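Acetyl-CoA C-acetyltransferase (Syntrophomonas wolfei subsp. wolfei, PDB 7N7Z) probably catalyses the transfer of an acetyl group between two acetyl-CoA molecules, giving acetoacetyl-CoA and free CoA. Local coordinates at residues Y311-A324 and I340-I354. Residues are numbered along the deposited sequence; the frame is centred on the assembly and turned at random.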
# COMPACT_ATOMS: atom_id res chain seq x y z
N TYR B 311 7.47 30.39 41.68
CA TYR B 311 7.27 28.94 41.57
C TYR B 311 6.60 28.39 42.83
O TYR B 311 5.64 27.62 42.75
CB TYR B 311 8.61 28.24 41.33
CG TYR B 311 8.49 26.74 41.39
CD1 TYR B 311 7.95 26.02 40.34
CD2 TYR B 311 8.92 26.04 42.51
CE1 TYR B 311 7.83 24.65 40.39
CE2 TYR B 311 8.81 24.66 42.58
CZ TYR B 311 8.27 23.97 41.51
OH TYR B 311 8.15 22.60 41.57
N GLU B 312 7.10 28.79 44.00
CA GLU B 312 6.57 28.30 45.26
C GLU B 312 5.12 28.70 45.50
O GLU B 312 4.50 28.19 46.44
CB GLU B 312 7.43 28.79 46.43
CG GLU B 312 7.66 30.31 46.46
CD GLU B 312 8.84 30.75 45.61
OE1 GLU B 312 9.34 29.92 44.81
OE2 GLU B 312 9.25 31.92 45.72
N ASP B 313 4.57 29.60 44.68
CA ASP B 313 3.17 29.98 44.84
C ASP B 313 2.22 28.91 44.32
O ASP B 313 1.08 28.82 44.79
CB ASP B 313 2.90 31.30 44.11
CG ASP B 313 3.62 32.48 44.74
OD1 ASP B 313 3.96 32.40 45.94
OD2 ASP B 313 3.86 33.48 44.04
N VAL B 314 2.66 28.10 43.35
CA VAL B 314 1.79 27.10 42.76
C VAL B 314 1.57 25.96 43.75
O VAL B 314 2.54 25.40 44.29
CB VAL B 314 2.38 26.59 41.44
CG1 VAL B 314 1.37 25.72 40.70
CG2 VAL B 314 2.82 27.76 40.57
N ASP B 315 0.31 25.61 43.98
CA ASP B 315 -0.01 24.57 44.96
C ASP B 315 0.24 23.17 44.41
O ASP B 315 0.54 22.26 45.19
CB ASP B 315 -1.47 24.70 45.41
CG ASP B 315 -1.73 25.98 46.19
OD1 ASP B 315 -0.79 26.49 46.84
OD2 ASP B 315 -2.88 26.46 46.15
N TYR B 316 0.12 22.98 43.10
CA TYR B 316 0.34 21.66 42.52
C TYR B 316 0.71 21.82 41.05
O TYR B 316 0.20 22.72 40.37
CB TYR B 316 -0.91 20.78 42.65
CG TYR B 316 -0.76 19.41 42.02
CD1 TYR B 316 0.09 18.46 42.57
CD2 TYR B 316 -1.46 19.07 40.87
CE1 TYR B 316 0.24 17.22 42.00
CE2 TYR B 316 -1.32 17.83 40.29
CZ TYR B 316 -0.47 16.90 40.86
OH TYR B 316 -0.32 15.66 40.29
N TRP B 317 1.60 20.95 40.58
CA TRP B 317 2.11 20.99 39.22
C TRP B 317 1.84 19.66 38.53
O TRP B 317 1.97 18.59 39.14
CB TRP B 317 3.62 21.26 39.18
CG TRP B 317 4.00 22.69 39.32
CD1 TRP B 317 4.41 23.33 40.46
CD2 TRP B 317 4.03 23.68 38.28
NE1 TRP B 317 4.69 24.64 40.19
CE2 TRP B 317 4.46 24.89 38.86
CE3 TRP B 317 3.73 23.66 36.92
CZ2 TRP B 317 4.60 26.06 38.13
CZ3 TRP B 317 3.87 24.83 36.19
CH2 TRP B 317 4.30 26.01 36.80
N GLU B 318 1.47 19.72 37.25
CA GLU B 318 1.40 18.55 36.38
C GLU B 318 2.42 18.77 35.27
O GLU B 318 2.14 19.46 34.28
CB GLU B 318 -0.00 18.35 35.81
CG GLU B 318 -0.94 17.56 36.70
CD GLU B 318 -0.66 16.07 36.68
OE1 GLU B 318 -0.76 15.46 35.59
OE2 GLU B 318 -0.34 15.51 37.75
N VAL B 319 3.61 18.19 35.43
CA VAL B 319 4.67 18.27 34.44
C VAL B 319 4.77 16.91 33.77
O VAL B 319 5.19 15.92 34.40
CB VAL B 319 6.01 18.68 35.07
CG1 VAL B 319 7.10 18.71 34.02
CG2 VAL B 319 5.88 20.03 35.76
N ASN B 320 4.39 16.85 32.50
CA ASN B 320 4.39 15.58 31.78
C ASN B 320 5.79 14.99 31.74
O ASN B 320 6.75 15.66 31.33
CB ASN B 320 3.86 15.78 30.36
CG ASN B 320 3.67 14.48 29.62
OD1 ASN B 320 2.99 13.57 30.10
ND2 ASN B 320 4.28 14.37 28.44
N GLU B 321 5.91 13.74 32.15
CA GLU B 321 7.18 13.01 32.10
C GLU B 321 7.22 12.24 30.78
O GLU B 321 6.62 11.17 30.66
CB GLU B 321 7.32 12.06 33.29
CG GLU B 321 7.17 12.72 34.66
CD GLU B 321 6.94 11.71 35.77
OE1 GLU B 321 6.53 10.57 35.46
OE2 GLU B 321 7.17 12.05 36.95
N ALA B 322 7.91 12.80 29.79
CA ALA B 322 8.08 12.09 28.52
C ALA B 322 9.12 10.98 28.66
O ALA B 322 8.90 9.87 28.17
CB ALA B 322 8.49 13.07 27.42
N PHE B 323 10.24 11.28 29.31
CA PHE B 323 11.26 10.28 29.62
C PHE B 323 11.87 10.64 30.96
O PHE B 323 11.97 11.82 31.32
CB PHE B 323 12.34 10.21 28.54
CG PHE B 323 11.80 10.09 27.14
CD1 PHE B 323 11.52 11.23 26.39
CD2 PHE B 323 11.57 8.85 26.57
CE1 PHE B 323 11.02 11.12 25.11
CE2 PHE B 323 11.07 8.74 25.29
CZ PHE B 323 10.80 9.88 24.56
N ALA B 324 12.28 9.62 31.71
CA ALA B 324 12.88 9.86 33.02
C ALA B 324 14.09 10.78 32.91
O ALA B 324 14.22 11.74 33.67
CB ALA B 324 13.27 8.53 33.67
N ILE B 340 14.94 27.50 40.47
CA ILE B 340 13.85 26.62 40.87
C ILE B 340 14.42 25.28 41.32
O ILE B 340 15.23 24.67 40.61
CB ILE B 340 12.86 26.42 39.71
CG1 ILE B 340 12.30 27.75 39.18
CG2 ILE B 340 11.71 25.51 40.15
CD1 ILE B 340 12.24 28.90 40.18
N GLU B 341 14.00 24.83 42.50
CA GLU B 341 14.21 23.46 42.96
C GLU B 341 12.88 22.74 42.78
O GLU B 341 11.95 22.93 43.57
CB GLU B 341 14.68 23.42 44.41
CG GLU B 341 16.12 23.85 44.65
CD GLU B 341 17.13 23.05 43.84
OE1 GLU B 341 17.13 23.17 42.59
OE2 GLU B 341 17.93 22.31 44.44
N LEU B 342 12.78 21.93 41.73
CA LEU B 342 11.52 21.27 41.40
C LEU B 342 10.94 20.58 42.63
O LEU B 342 11.59 19.71 43.23
CB LEU B 342 11.72 20.26 40.27
CG LEU B 342 10.42 19.66 39.70
CD1 LEU B 342 9.51 20.75 39.17
CD2 LEU B 342 10.71 18.64 38.61
N ASP B 343 9.73 20.97 43.01
CA ASP B 343 9.08 20.49 44.23
C ASP B 343 8.35 19.20 43.90
O ASP B 343 7.18 19.20 43.49
CB ASP B 343 8.14 21.55 44.79
CG ASP B 343 7.66 21.21 46.19
OD1 ASP B 343 7.86 20.06 46.63
OD2 ASP B 343 7.09 22.10 46.85
N PHE B 344 9.04 18.07 44.07
CA PHE B 344 8.43 16.77 43.81
C PHE B 344 7.28 16.47 44.77
O PHE B 344 6.44 15.62 44.46
CB PHE B 344 9.48 15.67 43.90
CG PHE B 344 10.33 15.54 42.67
CD1 PHE B 344 9.83 14.98 41.51
CD2 PHE B 344 11.64 16.00 42.67
CE1 PHE B 344 10.61 14.86 40.38
CE2 PHE B 344 12.43 15.89 41.55
CZ PHE B 344 11.92 15.32 40.40
N SER B 345 7.23 17.14 45.92
CA SER B 345 6.13 16.95 46.86
C SER B 345 4.85 17.63 46.41
O SER B 345 3.79 17.39 47.00
CB SER B 345 6.52 17.48 48.24
OG SER B 345 6.27 18.87 48.35
N LYS B 346 4.91 18.47 45.38
CA LYS B 346 3.74 19.16 44.83
C LYS B 346 3.73 19.04 43.31
O LYS B 346 3.32 19.96 42.60
CB LYS B 346 3.72 20.62 45.26
CG LYS B 346 3.74 20.82 46.77
CD LYS B 346 3.10 22.14 47.17
CE LYS B 346 3.82 23.33 46.56
NZ LYS B 346 3.98 24.45 47.53
N THR B 347 4.18 17.90 42.79
CA THR B 347 4.28 17.70 41.35
C THR B 347 4.05 16.23 41.04
O THR B 347 4.65 15.36 41.67
CB THR B 347 5.64 18.14 40.82
OG1 THR B 347 5.84 19.54 41.08
CG2 THR B 347 5.75 17.89 39.32
N ASN B 348 3.19 15.96 40.05
CA ASN B 348 2.93 14.60 39.59
C ASN B 348 2.74 13.64 40.76
O ASN B 348 3.58 12.77 41.01
CB ASN B 348 4.08 14.12 38.69
CG ASN B 348 4.27 15.00 37.48
OD1 ASN B 348 3.33 15.63 36.99
ND2 ASN B 348 5.50 15.06 36.98
N HIS B 349 1.63 13.80 41.48
CA HIS B 349 1.39 12.97 42.66
C HIS B 349 0.99 11.55 42.28
O HIS B 349 1.28 10.61 43.02
CB HIS B 349 0.30 13.59 43.52
CG HIS B 349 0.76 14.73 44.38
ND1 HIS B 349 -0.10 15.67 44.90
CD2 HIS B 349 2.00 15.08 44.79
CE1 HIS B 349 0.59 16.55 45.61
NE2 HIS B 349 1.86 16.22 45.56
N ASN B 350 0.32 11.38 41.15
CA ASN B 350 -0.33 10.13 40.79
C ASN B 350 0.22 9.57 39.48
O ASN B 350 -0.50 8.97 38.69
CB ASN B 350 -1.84 10.33 40.69
CG ASN B 350 -2.43 10.92 41.96
OD1 ASN B 350 -2.16 10.44 43.06
ND2 ASN B 350 -3.24 11.96 41.81
N GLY B 351 1.52 9.74 39.26
CA GLY B 351 2.14 9.30 38.04
C GLY B 351 1.89 10.26 36.89
O GLY B 351 0.99 11.09 36.91
N SER B 352 2.72 10.13 35.86
CA SER B 352 2.61 10.98 34.68
C SER B 352 2.83 10.16 33.41
O SER B 352 2.45 8.99 33.35
CB SER B 352 3.60 12.15 34.76
OG SER B 352 3.24 13.18 33.86
N GLY B 353 3.45 10.77 32.40
CA GLY B 353 3.57 10.10 31.11
C GLY B 353 4.26 8.76 31.18
O GLY B 353 3.92 7.84 30.42
N ILE B 354 5.23 8.61 32.08
CA ILE B 354 5.97 7.35 32.14
C ILE B 354 5.08 6.23 32.67
O ILE B 354 5.12 5.10 32.17
CB ILE B 354 7.23 7.52 33.01
CG1 ILE B 354 8.22 8.47 32.32
CG2 ILE B 354 7.89 6.17 33.26
CD1 ILE B 354 9.29 9.01 33.25
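Y316 meets H349 with the CD1/CE1 side of its ring and with its hydroxyl. From Y316 CB, CG goes anti to the backbone N (chi1 178°), which carries the ring along 346-349. Y316 CD1 sits 3.6 Å from K346 O, Y316 CE1 hangs over one face of the imidazole, 3.3 Å from H349 ND1, and Y316 CZ comes next to H349 N. That N lies in the plane of the Y316 ring, at the ring's edge, and donates to Y316 OH (2.9 Å, 167°). The same hydroxyl donates to E318 OE2, on the lone pair away from the other carboxylate oxygen. With an alanine here, the N-H of H349 would probably lose this acceptor, E318 OE2 this donor, and the imidazole the ring carbon over one face. Beside it, W317 and T347 form a single beta bridge: W317 N donates to K346 O, N348 N to W317 O. N348 OD1 then accepts from V319 N, while N348 ND2 gives to V319 O at 2.7 Å, in the carbonyl plane. Further on, S352 OG receives E321 N, close to N320, which touches the predicted active-site H358. At the far end, Y311 OH accepts D343 N (2.7 Å), and I340 CG2 sits over one face of the Y311 ring in a CH-pi contact. Backbone bonds and the N348 amide thus pair the N-H and C=O groups of W317 and V319, while tyrosine hydroxyls take loop N-H groups, tying an irregular loop to 316-319, an outermost strand of the mixed sheet within this chain.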